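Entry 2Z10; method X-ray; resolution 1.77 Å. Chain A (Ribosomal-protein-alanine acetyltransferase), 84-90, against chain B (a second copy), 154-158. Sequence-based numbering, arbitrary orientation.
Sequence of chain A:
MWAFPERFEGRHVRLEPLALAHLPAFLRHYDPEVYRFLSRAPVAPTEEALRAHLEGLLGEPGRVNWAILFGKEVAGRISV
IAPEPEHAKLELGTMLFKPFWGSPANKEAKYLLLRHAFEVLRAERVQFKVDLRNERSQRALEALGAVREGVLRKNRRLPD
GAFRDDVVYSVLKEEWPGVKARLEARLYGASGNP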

# COMPACT_ATOMS: atom_id res chain seq x y z
N GLU A 84 10.64 2.17 3.35
CA GLU A 84 10.58 1.16 4.40
C GLU A 84 11.83 0.32 4.35
O GLU A 84 11.84 -0.74 3.72
N PRO A 85 12.90 0.80 4.98
CA PRO A 85 14.19 0.12 5.04
C PRO A 85 14.07 -1.31 5.48
O PRO A 85 14.82 -2.17 5.01
N GLU A 86 13.13 -1.58 6.39
CA GLU A 86 12.97 -2.95 6.89
C GLU A 86 12.53 -3.92 5.81
O GLU A 86 12.75 -5.13 5.92
N HIS A 87 11.93 -3.40 4.75
CA HIS A 87 11.49 -4.27 3.67
C HIS A 87 12.27 -3.93 2.39
O HIS A 87 11.94 -4.41 1.31
N ALA A 88 13.31 -3.13 2.55
CA ALA A 88 14.16 -2.69 1.43
C ALA A 88 13.32 -2.20 0.27
O ALA A 88 13.57 -2.56 -0.86
N LYS A 89 12.34 -1.35 0.55
CA LYS A 89 11.54 -0.84 -0.56
C LYS A 89 11.10 0.59 -0.34
O LYS A 89 11.12 1.11 0.79
N LEU A 90 10.73 1.24 -1.44
CA LEU A 90 10.20 2.59 -1.36
C LEU A 90 9.35 2.84 -2.59
O LEU A 90 9.30 2.00 -3.51
N LYS B 154 8.25 -9.03 -4.37
CA LYS B 154 9.21 -8.70 -3.30
C LYS B 154 8.69 -7.55 -2.44
O LYS B 154 9.39 -6.58 -2.16
N ASN B 155 7.46 -7.68 -1.97
CA ASN B 155 6.81 -6.63 -1.20
C ASN B 155 7.07 -6.68 0.31
O ASN B 155 6.73 -5.74 1.02
N ARG B 156 7.67 -7.77 0.79
CA ARG B 156 8.01 -7.89 2.20
C ARG B 156 9.30 -8.67 2.33
O ARG B 156 9.59 -9.56 1.50
N ARG B 157 10.04 -8.33 3.37
CA ARG B 157 11.29 -9.01 3.67
C ARG B 157 11.16 -9.74 5.00
O ARG B 157 10.62 -9.19 5.97
N LEU B 158 11.65 -10.98 5.04
CA LEU B 158 11.64 -11.79 6.26
C LEU B 158 12.91 -11.55 7.08
O LEU B 158 13.91 -11.01 6.58

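Which direct hydrogen bonds join the two chains? On the chain A side, His A87 and Lys A89 supply the side chains for all of them. The CA-to-CB bond of His A87 points away from chain B, yet with chi1 at m and chi2 at -65° the ring presents its edge to Arg B157 N. Arg B157 N donates to His A87 ND1 at 3.0 Å; the amide can only donate, so ND1 is the acceptor, and the angle of 173° makes the bond nearly straight. Lys A89 points toward chain B and leaves the backbone in p, then runs through three t torsions. This extended chain carries NZ to Asn B155, where Lys A89 NZ donates to Asn B155 O at 2.8 Å and, more weakly, to Asn B155 OD1 at 3.0 Å. Asn B155 starts away, but its t rotamer brings its end nearer; its ND2 is bonded elsewhere in the structure.

How does Arg B157 cover so much of the turn without a side-chain hydrogen bond? Its CB points toward chain A, and chi angles of t, t and p lay the guanidinium over the backbone, with Glu A86 O and Ala A88 N over one face. Arg B157 NE is 3.1 Å from Glu A86 O, but the angle is too poor for a hydrogen bond. Ala A88 CB, also directed toward chain B, meets Arg B157 NH1 at 3.8 Å.

What does water add to the contact? Water 1 bridges the backbones, donating to His A87 O and to Lys B154 O, with both distances from its oxygen being 2.7 Å.

Which side chains contribute little across the gap? The CA-to-CB bond of Glu A86 points sideways, and its chi1 and chi2 are both m, while the end of Arg B156 leads away, although its CB still lies 4.0 Å from His A87 ND1. Glu A84 instead forms a long salt bridge within its own stretch, with OE2 3.9 Å from Lys A89 NZ.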

# COMPACT_ATOMS: atom_id res chain seq x y z
CB GLU A 84 9.38 0.25 4.19
CG GLU A 84 8.03 0.89 4.40
CD GLU A 84 6.92 -0.14 4.35
OE1 GLU A 84 6.96 -1.09 5.15
OE2 GLU A 84 6.00 0.00 3.52
CB PRO A 85 14.98 0.93 6.07
CG PRO A 85 14.40 2.27 5.99
CD PRO A 85 12.92 2.04 5.78
CB GLU A 86 12.00 -3.00 8.07
CG GLU A 86 12.51 -2.21 9.29
CD GLU A 86 13.84 -2.74 9.86
OE1 GLU A 86 13.87 -3.89 10.35
OE2 GLU A 86 14.86 -2.00 9.82
CB HIS A 87 9.99 -4.10 3.46
CG HIS A 87 9.17 -4.61 4.60
ND1 HIS A 87 9.12 -5.95 4.93
CD2 HIS A 87 8.35 -3.98 5.47
CE1 HIS A 87 8.31 -6.12 5.96
NE2 HIS A 87 7.82 -4.94 6.31
CB ALA A 88 15.05 -3.83 0.97
CB LYS A 89 10.32 -1.72 -0.74
CG LYS A 89 9.35 -1.59 0.42
CD LYS A 89 8.13 -2.48 0.20
CE LYS A 89 7.15 -2.30 1.34
NZ LYS A 89 5.91 -3.09 1.11
CB LEU A 90 11.34 3.64 -1.25
CG LEU A 90 12.37 3.74 -2.38
CD1 LEU A 90 11.89 4.57 -3.53
CD2 LEU A 90 13.62 4.44 -1.82
CB LYS B 154 10.57 -8.38 -3.93
CG LYS B 154 11.06 -9.54 -4.77
CD LYS B 154 12.55 -9.51 -4.95
CE LYS B 154 13.10 -10.88 -5.26
NZ LYS B 154 12.21 -11.67 -6.13
CB ASN B 155 5.32 -6.68 -1.52
CG ASN B 155 4.59 -5.40 -1.12
OD1 ASN B 155 5.02 -4.29 -1.46
ND2 ASN B 155 3.50 -5.55 -0.38
CB ARG B 156 6.95 -8.64 3.01
CG ARG B 156 5.67 -7.89 3.30
CD ARG B 156 4.62 -8.85 3.91
NE ARG B 156 4.18 -9.88 2.96
CZ ARG B 156 4.45 -11.19 3.06
NH1 ARG B 156 5.17 -11.65 4.08
NH2 ARG B 156 3.99 -12.03 2.12
CB ARG B 157 12.44 -8.01 3.79
CG ARG B 157 13.83 -8.70 3.70
CD ARG B 157 14.98 -7.65 3.62
NE ARG B 157 15.10 -6.89 4.87
CZ ARG B 157 15.88 -5.82 5.07
NH1 ARG B 157 16.65 -5.33 4.10
NH2 ARG B 157 15.90 -5.24 6.27
CB LEU B 158 11.57 -13.26 5.89
CG LEU B 158 10.37 -13.58 5.01
CD1 LEU B 158 10.42 -15.04 4.64
CD2 LEU B 158 9.08 -13.23 5.73
O HOH W 1 10.00 -6.04 0.43